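PDB 3VA7: KLLA0E08119p from Kluyveromyces lactis, which probably catalyses the ATP-dependent carboxylation of urea to urea-1-carboxylate with biotin as cofactor, this chain being the urea carboxylase part of a longer enzyme. Local coordinates for residues A37-I42 with P109-F113; R83-Y89 with A407-P411; A393-V399 with T412-V418. All blocks are in the same frame, centred on the assembly; numbering follows the deposited sequence.

How the contacts relate
All three contacts lie in the biotin carboxylase part of the chain. Along the sequence, 37-42, 83-89 and 109-113 come from the N-terminal domain, and 393-399, 407-411 and 412-418 from the C-terminal one. Contact 1 closes before contact 3 opens, whereas contact 2, which spans the two domains, alternates with both. Centre to centre, contact 1 lies about 11 Å from contact 2 and about 15 Å from contact 3; contacts 2 and 3 are about 21 Å apart but adjoin in sequence at P411-T412. R39 of contact 1 packs on Y409 and makes a cation-pi interaction with W398, so loops at the ends of strands in the two domains meet here.

Contact 1. Residues A37-I42 with P109-F113; sequences ANRGEI and PGYGF
N38 and P109 meet where two loops leave the C-terminal ends of neighbouring strands, 33-36 and 106-108, in the Rossmann-like parallel sheet of the biotin carboxylase N-terminal domain. The strand order 3-2-1-4-5 supports that assignment: these are the first and fourth strands, side by side in the middle.

Polar contacts come first. The N38 amide gives both its N-H bonds to the other loop. ND2 reaches P109 O at 2.7 Å in a nearly straight bond (170°), and Y111 O at 3.2 Å, where the donor stands well above the carbonyl plane. Both acceptors lie close to the plane of the amide, while its OD1 accepts from R39 N in the carbonyl plane at 2.7 Å. Three bonds therefore fix the amide's rotation: ND2 ties down two carbonyls of the other loop, and OD1 holds R39 N of its own. Farther along, Y111 OH donates to E41 OE1 at 2.8 Å, on the syn lone pair and at the ring edge. E41 starts with CG anti to its N (chi1 155°) and then bends at chi2, which carries OE1 to the hydroxyl; K415 adds a weak, long interaction with the same pair.

A ring edge also meets the amide: F113 CD2 lies 3.6 Å from N38 OD1, with the ring and amide planes 74° apart.

Apolar packing fills in beside these bonds. I42 lays CG1 obliquely against the tyrosine, 3.6 Å from Y111 CZ, and also approaches G110 CA. R39 touches F113 with its aliphatic part; its NE forms a salt bridge with D65. R39 CG lies 3.9 Å from F113 CE2.

Contact 2. Residues R83-Y89 with A407-P411; sequences RTAAETY and AEYDP
Y409 reaches across to R83, T84, A85 and Y89, and its ring carries most of the contact. From CB, CG is set beside the backbone N and anti to the carbonyl carbon (chi1 -54°), which sends the ring toward 83-89. One face of the ring is overlain near its rim by CB of the preceding residue, E408. CD1 comes nearest to a methyl, 4.5 Å from A85 CB, while CD2 packs against R39 NE. The backbone meets CE1 at the ring edge, with A85 N at 3.8 Å and T84 C slightly farther, and Y89 CE1 lies 4.2 Å from Y409 CE1. The two tyrosines form an edge-to-face pair in which Y89 supplies the edge: their planes stand at 84° and the ring centroids are 5.8 Å apart. CE1 and CZ also lie near R83 O. At the tip OH points at that oxygen, probably as a hydrogen bond, though its modelled length is doubtful at this resolution; OH is also hydrogen-bonded to S62 OG.

Beside the ring, E408 OE2 lies 3.7 Å from T84 CG2. The receiving loop is braced internally by an ST motif, E87 N donating to T84 OG1 at 3.0 Å, and by T88 OG1, which donates to T84 O.

Y89 OH is hydrogen-bonded to D65 OD2 and accepts from S62 N. Segment 83-89 links strand 76-79 to helix 92-101 of the N-terminal domain, whereas 407-411 runs between strands 404-405 and 412-420, with P411 bonded through its backbone to A370 of strand 362-372.

Contact 3. Residues A393-V399 with T412-V418; sequences ARVDTWV and TLAKIIV
R394-T397 and A414-I417 form an antiparallel strand pair in the branched sheet of the biotin carboxylase C-terminal domain, where strand 412-420 lies between strand 394-397 and strand 362-372. The axes of strands 394-397 and 412-418 run at 163° to each other and approach to 4.5 Å. R394 with I417 and D396 with K415 are hydrogen-bonded pairs, each joined by two backbone bonds; V395 with I416 and T397 with A414 are non-hydrogen-bonded pairs.

R394, D396, K415 and I417 share the face that packs on P327 of helix 326-333. R394 is extended from CG to NE and holds the D396 carboxylate through two nitrogens, NE to OD1 and NH2 to OD2, each at 2.8 Å; its NH1 also forms a salt bridge with E330. I417 lies alongside R394, with CD1 4.0 Å from R394 CG. K415 NZ stays 4.3 Å from D396 OD2, too far for a salt bridge, but a water bridges the two, and NZ also donates to V324 O.

On strand 412-420, L413 and A414 both face L368, a classic beta bulge. T397 OG1 makes an ST turn, accepting from V399 N, and donates across to L413 O. V395, T397, A414 and I416 occupy the other face, where F389 touches V395 and A414.

W398 takes chi1 62°, which turns its indole toward T412. NE1 donates to T412 O at 2.9 Å, nearly straight (170°), with the acceptor within the ring plane. V399 CG1 sits over the centre of that ring and lies 4.2 Å from L413 CD2.

Contact 1. Residues A37-I42 with P109-F113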
ATOM      1  N   ALA A  37      15.687  14.109 -26.652  1.00 33.21           N
ATOM      2  CA  ALA A  37      15.063  12.953 -27.294  1.00 32.81           C
ATOM      3  C   ALA A  37      15.232  11.707 -26.426  1.00 33.15           C
ATOM      4  O   ALA A  37      15.723  10.651 -26.869  1.00 34.29           O
ATOM      5  CB  ALA A  37      15.591  12.738 -28.686  1.00 32.54           C
ATOM      6  N   ASN A  38      14.801  11.824 -25.178  1.00 32.67           N
ATOM      7  CA  ASN A  38      14.969  10.718 -24.249  1.00 32.43           C
ATOM      8  C   ASN A  38      14.078  10.843 -23.027  1.00 32.71           C
ATOM      9  O   ASN A  38      13.327  11.855 -22.894  1.00 32.44           O
ATOM     10  CB  ASN A  38      16.438  10.572 -23.826  1.00 31.84           C
ATOM     11  CG  ASN A  38      16.872   9.144 -23.763  1.00 31.28           C
ATOM     12  OD1 ASN A  38      16.318   8.353 -22.980  1.00 32.94           O
ATOM     13  ND2 ASN A  38      17.876   8.786 -24.565  1.00 26.84           N
ATOM     14  N   ARG A  39      14.178   9.814 -22.170  1.00 32.55           N
ATOM     15  CA  ARG A  39      13.352   9.620 -20.980  1.00 33.09           C
ATOM     16  C   ARG A  39      14.228   9.279 -19.779  1.00 32.25           C
ATOM     17  O   ARG A  39      15.449   9.366 -19.833  1.00 32.87           O
ATOM     18  CB  ARG A  39      12.307   8.488 -21.234  1.00 33.67           C
ATOM     19  CG  ARG A  39      12.884   7.075 -21.320  1.00 35.79           C
ATOM     20  CD  ARG A  39      11.837   5.933 -21.231  1.00 38.34           C
ATOM     21  NE  ARG A  39      11.196   5.822 -19.917  1.00 44.93           N
ATOM     22  CZ  ARG A  39      11.748   5.300 -18.796  1.00 48.83           C
ATOM     23  NH1 ARG A  39      11.024   5.284 -17.661  1.00 49.17           N
ATOM     24  NH2 ARG A  39      13.009   4.817 -18.769  1.00 44.63           N
ATOM     25  N   GLY A  40      13.608   8.880 -18.690  1.00 31.93           N
ATOM     26  CA  GLY A  40      14.355   8.374 -17.549  1.00 32.11           C
ATOM     27  C   GLY A  40      15.442   9.269 -17.007  1.00 32.32           C
ATOM     28  O   GLY A  40      15.334  10.501 -16.972  1.00 33.49           O
ATOM     29  N   GLU A  41      16.524   8.618 -16.651  1.00 31.24           N
ATOM     30  CA  GLU A  41      17.595   9.120 -15.812  1.00 29.89           C
ATOM     31  C   GLU A  41      18.517  10.022 -16.617  1.00 28.70           C
ATOM     32  O   GLU A  41      18.954  11.109 -16.163  1.00 28.62           O
ATOM     33  CB  GLU A  41      18.289   7.842 -15.312  1.00 30.30           C
ATOM     34  CG  GLU A  41      19.681   7.869 -14.895  1.00 33.40           C
ATOM     35  CD  GLU A  41      20.731   7.997 -16.009  1.00 33.14           C
ATOM     36  OE1 GLU A  41      21.002   7.014 -16.789  1.00 30.01           O
ATOM     37  OE2 GLU A  41      21.338   9.092 -15.982  1.00 27.33           O
ATOM     38  N   ILE A  42      18.817   9.606 -17.830  1.00 26.88           N
ATOM     39  CA  ILE A  42      19.576  10.503 -18.697  1.00 25.86           C
ATOM     40  C   ILE A  42      18.836  11.834 -18.986  1.00 25.62           C
ATOM     41  O   ILE A  42      19.442  12.908 -19.064  1.00 24.63           O
ATOM     42  CB  ILE A  42      20.020   9.820 -20.017  1.00 25.98           C
ATOM     43  CG1 ILE A  42      21.182  10.614 -20.596  1.00 25.48           C
ATOM     44  CG2 ILE A  42      18.824   9.623 -21.019  1.00 23.18           C
ATOM     45  CD1 ILE A  42      22.170  10.969 -19.531  1.00 28.03           C
ATOM     46  N   PRO A 109      20.222  13.591 -27.712  1.00 32.71           N
ATOM     47  CA  PRO A 109      19.549  12.297 -27.775  1.00 32.38           C
ATOM     48  C   PRO A 109      19.742  11.368 -26.588  1.00 33.61           C
ATOM     49  O   PRO A 109      18.950  10.423 -26.435  1.00 34.84           O
ATOM     50  CB  PRO A 109      20.171  11.662 -29.008  1.00 31.86           C
ATOM     51  CG  PRO A 109      21.547  12.225 -29.043  1.00 30.84           C
ATOM     52  CD  PRO A 109      21.541  13.563 -28.380  1.00 31.68           C
ATOM     53  N   GLY A 110      20.762  11.600 -25.758  1.00 33.68           N
ATOM     54  CA  GLY A 110      21.117  10.623 -24.727  1.00 34.32           C
ATOM     55  C   GLY A 110      21.859   9.438 -25.329  1.00 34.52           C
ATOM     56  O   GLY A 110      22.770   9.615 -26.175  1.00 34.98           O
ATOM     57  N   TYR A 111      21.491   8.265 -24.827  1.00 34.50           N
ATOM     58  CA  TYR A 111      21.871   6.930 -25.307  1.00 35.13           C
ATOM     59  C   TYR A 111      20.653   6.009 -25.333  1.00 36.38           C
ATOM     60  O   TYR A 111      19.705   6.221 -24.571  1.00 36.32           O
ATOM     61  CB  TYR A 111      22.913   6.285 -24.403  1.00 34.52           C
ATOM     62  CG  TYR A 111      22.810   6.640 -22.945  1.00 33.88           C
ATOM     63  CD1 TYR A 111      21.787   6.130 -22.129  1.00 33.95           C
ATOM     64  CD2 TYR A 111      23.737   7.489 -22.371  1.00 32.72           C
ATOM     65  CE1 TYR A 111      21.696   6.481 -20.774  1.00 32.84           C
ATOM     66  CE2 TYR A 111      23.667   7.833 -21.031  1.00 33.06           C
ATOM     67  CZ  TYR A 111      22.662   7.319 -20.239  1.00 36.50           C
ATOM     68  OH  TYR A 111      22.662   7.671 -18.896  1.00 41.90           O
ATOM     69  N   GLY A 112      20.695   4.973 -26.185  1.00 37.74           N
ATOM     70  CA  GLY A 112      19.495   4.236 -26.566  1.00 37.88           C
ATOM     71  C   GLY A 112      18.773   5.056 -27.618  1.00 38.81           C
ATOM     72  O   GLY A 112      19.284   6.080 -28.075  1.00 38.44           O
ATOM     73  N   PHE A 113      17.583   4.593 -28.006  1.00 39.66           N
ATOM     74  CA  PHE A 113      16.654   5.338 -28.892  1.00 40.34           C
ATOM     75  C   PHE A 113      17.315   5.890 -30.141  1.00 40.36           C
ATOM     76  O   PHE A 113      18.058   5.177 -30.800  1.00 41.28           O
ATOM     77  CB  PHE A 113      15.840   6.403 -28.116  1.00 40.27           C
ATOM     78  CG  PHE A 113      15.050   5.816 -26.952  1.00 42.35           C
ATOM     79  CD1 PHE A 113      14.006   4.902 -27.176  1.00 42.27           C
ATOM     80  CD2 PHE A 113      15.364   6.150 -25.626  1.00 43.94           C
ATOM     81  CE1 PHE A 113      13.271   4.345 -26.100  1.00 44.08           C
ATOM     82  CE2 PHE A 113      14.631   5.587 -24.530  1.00 45.80           C
ATOM     83  CZ  PHE A 113      13.587   4.688 -24.771  1.00 43.90           C
TER

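Contact 2. Residues R83-Y89 with A407-P411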
ATOM      1  N   ARG A  83       2.310   4.220 -26.228  1.00 64.28           N
ATOM      2  CA  ARG A  83       2.908   3.463 -25.138  1.00 65.22           C
ATOM      3  C   ARG A  83       4.294   2.925 -25.516  1.00 65.03           C
ATOM      4  O   ARG A  83       5.239   3.099 -24.773  1.00 65.69           O
ATOM      5  CB  ARG A  83       1.944   2.332 -24.685  1.00 66.19           C
ATOM      6  CG  ARG A  83       1.980   1.920 -23.178  1.00 68.59           C
ATOM      7  CD  ARG A  83       0.563   1.989 -22.462  1.00 72.35           C
ATOM      8  NE  ARG A  83       0.080   3.344 -22.044  1.00 73.93           N
ATOM      9  CZ  ARG A  83      -0.180   3.733 -20.776  1.00 74.07           C
ATOM     10  NH1 ARG A  83       0.004   2.895 -19.756  1.00 74.62           N
ATOM     11  NH2 ARG A  83      -0.613   4.971 -20.509  1.00 71.72           N
ATOM     12  N   THR A  84       4.439   2.302 -26.672  1.00 64.58           N
ATOM     13  CA  THR A  84       5.663   1.560 -26.930  1.00 64.59           C
ATOM     14  C   THR A  84       6.836   2.454 -27.312  1.00 64.53           C
ATOM     15  O   THR A  84       6.657   3.578 -27.786  1.00 64.18           O
ATOM     16  CB  THR A  84       5.474   0.539 -28.060  1.00 64.89           C
ATOM     17  OG1 THR A  84       5.046   1.232 -29.246  1.00 65.58           O
ATOM     18  CG2 THR A  84       4.445  -0.548 -27.663  1.00 64.65           C
ATOM     19  N   ALA A  85       8.043   1.926 -27.128  1.00 64.07           N
ATOM     20  CA  ALA A  85       9.230   2.567 -27.665  1.00 63.82           C
ATOM     21  C   ALA A  85       9.046   2.994 -29.132  1.00 63.38           C
ATOM     22  O   ALA A  85       9.432   4.087 -29.515  1.00 63.49           O
ATOM     23  CB  ALA A  85      10.457   1.634 -27.513  1.00 64.09           C
ATOM     24  N   ALA A  86       8.460   2.127 -29.955  1.00 63.07           N
ATOM     25  CA  ALA A  86       8.329   2.419 -31.388  1.00 62.13           C
ATOM     26  C   ALA A  86       7.289   3.505 -31.673  1.00 61.39           C
ATOM     27  O   ALA A  86       7.468   4.342 -32.552  1.00 60.93           O
ATOM     28  CB  ALA A  86       8.033   1.155 -32.147  1.00 61.94           C
ATOM     29  N   GLU A  87       6.216   3.485 -30.886  1.00 61.06           N
ATOM     30  CA  GLU A  87       5.086   4.430 -31.002  1.00 60.33           C
ATOM     31  C   GLU A  87       5.459   5.879 -30.678  1.00 58.73           C
ATOM     32  O   GLU A  87       4.781   6.816 -31.115  1.00 57.88           O
ATOM     33  CB  GLU A  87       4.003   3.989 -30.025  1.00 60.75           C
ATOM     34  CG  GLU A  87       2.621   3.812 -30.606  1.00 63.38           C
ATOM     35  CD  GLU A  87       1.999   2.488 -30.162  1.00 66.68           C
ATOM     36  OE1 GLU A  87       2.095   2.130 -28.949  1.00 65.78           O
ATOM     37  OE2 GLU A  87       1.432   1.799 -31.050  1.00 68.86           O
ATOM     38  N   THR A  88       6.529   6.039 -29.893  1.00 57.54           N
ATOM     39  CA  THR A  88       6.885   7.326 -29.267  1.00 56.28           C
ATOM     40  C   THR A  88       8.371   7.756 -29.393  1.00 55.46           C
ATOM     41  O   THR A  88       8.748   8.463 -30.339  1.00 55.92           O
ATOM     42  CB  THR A  88       6.438   7.354 -27.781  1.00 56.54           C
ATOM     43  OG1 THR A  88       6.871   6.152 -27.128  1.00 55.95           O
ATOM     44  CG2 THR A  88       4.895   7.509 -27.639  1.00 55.63           C
ATOM     45  N   TYR A  89       9.222   7.345 -28.459  1.00 54.12           N
ATOM     46  CA  TYR A  89      10.622   7.805 -28.464  1.00 53.27           C
ATOM     47  C   TYR A  89      11.381   7.585 -29.792  1.00 53.50           C
ATOM     48  O   TYR A  89      12.240   8.407 -30.159  1.00 53.67           O
ATOM     49  CB  TYR A  89      11.372   7.255 -27.248  1.00 52.44           C
ATOM     50  CG  TYR A  89      10.741   7.739 -25.947  1.00 51.81           C
ATOM     51  CD1 TYR A  89       9.967   6.894 -25.157  1.00 50.05           C
ATOM     52  CD2 TYR A  89      10.866   9.077 -25.547  1.00 51.99           C
ATOM     53  CE1 TYR A  89       9.363   7.349 -23.994  1.00 48.74           C
ATOM     54  CE2 TYR A  89      10.275   9.543 -24.377  1.00 51.33           C
ATOM     55  CZ  TYR A  89       9.526   8.675 -23.611  1.00 50.58           C
ATOM     56  OH  TYR A  89       8.951   9.156 -22.467  1.00 49.51           O
ATOM     57  N   ALA A 407       7.337  -1.936 -16.931  1.00 54.07           N
ATOM     58  CA  ALA A 407       8.184  -2.991 -17.529  1.00 55.94           C
ATOM     59  C   ALA A 407       8.496  -2.656 -18.997  1.00 56.99           C
ATOM     60  O   ALA A 407       9.290  -3.345 -19.665  1.00 56.84           O
ATOM     61  CB  ALA A 407       7.496  -4.375 -17.401  1.00 55.96           C
ATOM     62  N   GLU A 408       7.879  -1.571 -19.468  1.00 58.20           N
ATOM     63  CA  GLU A 408       7.959  -1.168 -20.857  1.00 59.80           C
ATOM     64  C   GLU A 408       9.398  -0.959 -21.380  1.00 59.71           C
ATOM     65  O   GLU A 408       9.858  -1.654 -22.295  1.00 60.02           O
ATOM     66  CB  GLU A 408       7.073   0.065 -21.104  1.00 59.80           C
ATOM     67  CG  GLU A 408       6.507   0.156 -22.543  1.00 64.57           C
ATOM     68  CD  GLU A 408       5.677  -1.086 -22.999  1.00 69.91           C
ATOM     69  OE1 GLU A 408       5.058  -1.779 -22.133  1.00 70.48           O
ATOM     70  OE2 GLU A 408       5.644  -1.349 -24.238  1.00 69.96           O
ATOM     71  N   TYR A 409      10.135  -0.039 -20.784  1.00 59.48           N
ATOM     72  CA  TYR A 409      11.293   0.464 -21.511  1.00 59.09           C
ATOM     73  C   TYR A 409      12.621  -0.187 -21.192  1.00 58.46           C
ATOM     74  O   TYR A 409      13.376  -0.558 -22.107  1.00 59.37           O
ATOM     75  CB  TYR A 409      11.352   1.996 -21.418  1.00 59.17           C
ATOM     76  CG  TYR A 409      10.040   2.622 -21.866  1.00 58.49           C
ATOM     77  CD1 TYR A 409       9.717   2.720 -23.230  1.00 56.82           C
ATOM     78  CD2 TYR A 409       9.096   3.061 -20.911  1.00 58.29           C
ATOM     79  CE1 TYR A 409       8.485   3.271 -23.636  1.00 59.11           C
ATOM     80  CE2 TYR A 409       7.869   3.613 -21.289  1.00 57.20           C
ATOM     81  CZ  TYR A 409       7.566   3.719 -22.647  1.00 58.80           C
ATOM     82  OH  TYR A 409       6.361   4.269 -23.004  1.00 56.80           O
ATOM     83  N   ASP A 410      12.895  -0.342 -19.907  1.00 56.81           N
ATOM     84  CA  ASP A 410      14.252  -0.566 -19.423  1.00 55.72           C
ATOM     85  C   ASP A 410      14.119  -0.337 -17.955  1.00 53.28           C
ATOM     86  O   ASP A 410      13.598   0.678 -17.542  1.00 53.72           O
ATOM     87  CB  ASP A 410      15.236   0.468 -19.986  1.00 56.49           C
ATOM     88  CG  ASP A 410      16.550   0.514 -19.212  1.00 59.84           C
ATOM     89  OD1 ASP A 410      17.469  -0.311 -19.468  1.00 62.81           O
ATOM     90  OD2 ASP A 410      16.668   1.397 -18.337  1.00 64.36           O
ATOM     91  N   PRO A 411      14.615  -1.273 -17.151  1.00 50.85           N
ATOM     92  CA  PRO A 411      14.287  -1.187 -15.734  1.00 48.19           C
ATOM     93  C   PRO A 411      15.303  -0.363 -14.867  1.00 45.30           C
ATOM     94  O   PRO A 411      15.363  -0.536 -13.653  1.00 44.51           O
ATOM     95  CB  PRO A 411      14.211  -2.675 -15.328  1.00 48.47           C
ATOM     96  CG  PRO A 411      15.087  -3.417 -16.356  1.00 49.79           C
ATOM     97  CD  PRO A 411      15.452  -2.449 -17.467  1.00 50.30           C
TER

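Contact 3. Residues A393-V399 with T412-V418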
ATOM      1  N   ALA A 393      26.748  10.648  -1.905  1.00 29.64           N
ATOM      2  CA  ALA A 393      27.129  10.124  -3.227  1.00 28.43           C
ATOM      3  C   ALA A 393      26.437  10.968  -4.330  1.00 27.96           C
ATOM      4  O   ALA A 393      25.570  11.787  -4.068  1.00 27.30           O
ATOM      5  CB  ALA A 393      26.781   8.597  -3.354  1.00 26.20           C
ATOM      6  N   ARG A 394      26.855  10.778  -5.565  1.00 28.36           N
ATOM      7  CA  ARG A 394      26.115  11.309  -6.699  1.00 28.08           C
ATOM      8  C   ARG A 394      25.186  10.184  -7.109  1.00 27.82           C
ATOM      9  O   ARG A 394      25.621   9.037  -7.290  1.00 27.09           O
ATOM     10  CB  ARG A 394      27.056  11.711  -7.880  1.00 28.01           C
ATOM     11  CG  ARG A 394      26.288  11.891  -9.205  1.00 27.18           C
ATOM     12  CD  ARG A 394      27.084  12.521 -10.255  1.00 25.96           C
ATOM     13  NE  ARG A 394      26.469  12.323 -11.553  1.00 30.96           N
ATOM     14  CZ  ARG A 394      26.983  12.792 -12.687  1.00 33.81           C
ATOM     15  NH1 ARG A 394      28.126  13.489 -12.669  1.00 35.17           N
ATOM     16  NH2 ARG A 394      26.364  12.581 -13.834  1.00 32.61           N
ATOM     17  N   VAL A 395      23.894  10.489  -7.215  1.00 28.36           N
ATOM     18  CA  VAL A 395      22.955   9.469  -7.732  1.00 28.19           C
ATOM     19  C   VAL A 395      22.175  10.022  -8.880  1.00 27.98           C
ATOM     20  O   VAL A 395      21.544  11.046  -8.769  1.00 27.98           O
ATOM     21  CB  VAL A 395      22.162   8.619  -6.615  1.00 28.36           C
ATOM     22  CG1 VAL A 395      22.567   9.016  -5.175  1.00 26.55           C
ATOM     23  CG2 VAL A 395      20.642   8.548  -6.831  1.00 27.60           C
ATOM     24  N   ASP A 396      22.311   9.392 -10.029  1.00 27.92           N
ATOM     25  CA  ASP A 396      21.566   9.858 -11.174  1.00 27.77           C
ATOM     26  C   ASP A 396      20.358   8.945 -11.209  1.00 27.99           C
ATOM     27  O   ASP A 396      20.465   7.697 -11.311  1.00 28.48           O
ATOM     28  CB  ASP A 396      22.410   9.827 -12.451  1.00 26.98           C
ATOM     29  CG  ASP A 396      23.644  10.769 -12.396  1.00 28.75           C
ATOM     30  OD1 ASP A 396      23.785  11.697 -11.557  1.00 30.82           O
ATOM     31  OD2 ASP A 396      24.523  10.593 -13.237  1.00 29.89           O
ATOM     32  N   THR A 397      19.206   9.545 -11.034  1.00 27.63           N
ATOM     33  CA  THR A 397      18.019   8.768 -10.990  1.00 28.92           C
ATOM     34  C   THR A 397      16.877   9.593 -11.584  1.00 30.15           C
ATOM     35  O   THR A 397      17.074  10.749 -12.024  1.00 30.35           O
ATOM     36  CB  THR A 397      17.706   8.336  -9.514  1.00 29.48           C
ATOM     37  OG1 THR A 397      16.603   7.403  -9.495  1.00 30.30           O
ATOM     38  CG2 THR A 397      17.409   9.596  -8.604  1.00 25.46           C
ATOM     39  N   TRP A 398      15.691   8.999 -11.596  1.00 30.70           N
ATOM     40  CA  TRP A 398      14.505   9.683 -12.069  1.00 31.80           C
ATOM     41  C   TRP A 398      13.332   9.253 -11.193  1.00 32.67           C
ATOM     42  O   TRP A 398      12.200   9.470 -11.556  1.00 32.86           O
ATOM     43  CB  TRP A 398      14.237   9.335 -13.536  1.00 30.98           C
ATOM     44  CG  TRP A 398      13.982   7.911 -13.734  1.00 32.54           C
ATOM     45  CD1 TRP A 398      14.912   6.871 -13.719  1.00 33.84           C
ATOM     46  CD2 TRP A 398      12.705   7.302 -13.934  1.00 33.94           C
ATOM     47  NE1 TRP A 398      14.266   5.656 -13.926  1.00 32.03           N
ATOM     48  CE2 TRP A 398      12.921   5.892 -14.057  1.00 33.54           C
ATOM     49  CE3 TRP A 398      11.396   7.804 -14.019  1.00 33.93           C
ATOM     50  CZ2 TRP A 398      11.864   4.993 -14.252  1.00 38.45           C
ATOM     51  CZ3 TRP A 398      10.340   6.916 -14.219  1.00 37.70           C
ATOM     52  CH2 TRP A 398      10.573   5.519 -14.338  1.00 38.98           C
ATOM     53  N   VAL A 399      13.616   8.664 -10.027  1.00 33.44           N
ATOM     54  CA  VAL A 399      12.565   8.104  -9.180  1.00 33.29           C
ATOM     55  C   VAL A 399      12.563   8.663  -7.750  1.00 34.77           C
ATOM     56  O   VAL A 399      13.576   9.188  -7.249  1.00 35.29           O
ATOM     57  CB  VAL A 399      12.641   6.581  -9.161  1.00 33.57           C
ATOM     58  CG1 VAL A 399      12.732   6.044 -10.612  1.00 31.33           C
ATOM     59  CG2 VAL A 399      13.791   6.098  -8.271  1.00 29.31           C
ATOM     60  N   THR A 412      16.062   0.542 -15.467  1.00 41.68           N
ATOM     61  CA  THR A 412      16.945   1.366 -14.659  1.00 39.27           C
ATOM     62  C   THR A 412      16.222   2.253 -13.615  1.00 38.16           C
ATOM     63  O   THR A 412      15.267   2.982 -13.920  1.00 38.26           O
ATOM     64  CB  THR A 412      17.843   2.230 -15.552  1.00 39.31           C
ATOM     65  OG1 THR A 412      18.717   1.370 -16.304  1.00 36.83           O
ATOM     66  CG2 THR A 412      18.652   3.205 -14.696  1.00 37.00           C
ATOM     67  N   LEU A 413      16.684   2.186 -12.381  1.00 36.02           N
ATOM     68  CA  LEU A 413      16.108   2.997 -11.338  1.00 34.55           C
ATOM     69  C   LEU A 413      17.003   4.190 -11.049  1.00 33.15           C
ATOM     70  O   LEU A 413      16.547   5.334 -10.933  1.00 32.78           O
ATOM     71  CB  LEU A 413      15.868   2.156 -10.064  1.00 34.74           C
ATOM     72  CG  LEU A 413      14.673   1.179 -10.147  1.00 37.44           C
ATOM     73  CD1 LEU A 413      14.490   0.217  -8.961  1.00 35.99           C
ATOM     74  CD2 LEU A 413      13.358   1.941 -10.444  1.00 37.26           C
ATOM     75  N   ALA A 414      18.289   3.913 -10.963  1.00 32.05           N
ATOM     76  CA  ALA A 414      19.211   4.830 -10.372  1.00 31.40           C
ATOM     77  C   ALA A 414      20.611   4.375 -10.676  1.00 30.46           C
ATOM     78  O   ALA A 414      20.847   3.236 -10.944  1.00 29.98           O
ATOM     79  CB  ALA A 414      18.967   4.937  -8.849  1.00 30.45           C
ATOM     80  N   LYS A 415      21.534   5.314 -10.721  1.00 30.72           N
ATOM     81  CA  LYS A 415      22.920   4.977 -10.872  1.00 30.26           C
ATOM     82  C   LYS A 415      23.555   5.633  -9.668  1.00 30.42           C
ATOM     83  O   LYS A 415      23.358   6.842  -9.415  1.00 31.09           O
ATOM     84  CB  LYS A 415      23.484   5.520 -12.161  1.00 29.63           C
ATOM     85  CG  LYS A 415      22.937   4.830 -13.349  1.00 31.01           C
ATOM     86  CD  LYS A 415      23.658   5.277 -14.613  1.00 35.28           C
ATOM     87  CE  LYS A 415      23.293   6.701 -14.990  1.00 32.96           C
ATOM     88  NZ  LYS A 415      24.205   7.292 -15.969  1.00 33.34           N
ATOM     89  N   ILE A 416      24.260   4.806  -8.904  1.00 29.95           N
ATOM     90  CA  ILE A 416      24.833   5.195  -7.643  1.00 30.62           C
ATOM     91  C   ILE A 416      26.329   5.344  -7.838  1.00 30.49           C
ATOM     92  O   ILE A 416      27.015   4.366  -8.117  1.00 30.71           O
ATOM     93  CB  ILE A 416      24.474   4.156  -6.567  1.00 30.47           C
ATOM     94  CG1 ILE A 416      22.962   4.205  -6.354  1.00 31.63           C
ATOM     95  CG2 ILE A 416      25.157   4.467  -5.241  1.00 30.56           C
ATOM     96  CD1 ILE A 416      22.338   2.874  -6.175  1.00 34.67           C
ATOM     97  N   ILE A 417      26.792   6.579  -7.725  1.00 29.74           N
ATOM     98  CA  ILE A 417      28.169   6.954  -8.033  1.00 30.23           C
ATOM     99  C   ILE A 417      28.980   7.591  -6.850  1.00 30.74           C
ATOM    100  O   ILE A 417      28.620   8.640  -6.256  1.00 29.49           O
ATOM    101  CB  ILE A 417      28.186   7.887  -9.238  1.00 30.13           C
ATOM    102  CG1 ILE A 417      27.330   7.253 -10.341  1.00 31.61           C
ATOM    103  CG2 ILE A 417      29.605   8.208  -9.710  1.00 27.64           C
ATOM    104  CD1 ILE A 417      26.404   8.280 -10.996  1.00 29.38           C
ATOM    105  N   VAL A 418      30.123   6.974  -6.613  1.00 30.87           N
ATOM    106  CA  VAL A 418      30.957   7.247  -5.470  1.00 32.91           C
ATOM    107  C   VAL A 418      32.388   7.691  -5.929  1.00 34.01           C
ATOM    108  O   VAL A 418      32.876   7.233  -6.970  1.00 34.64           O
ATOM    109  CB  VAL A 418      30.931   5.945  -4.662  1.00 32.68           C
ATOM    110  CG1 VAL A 418      32.280   5.343  -4.461  1.00 32.11           C
ATOM    111  CG2 VAL A 418      30.123   6.132  -3.423  1.00 33.61           C
TER
HETATM  112  O   HOH W   1      23.569  10.013 -16.036  1.00 18.11           O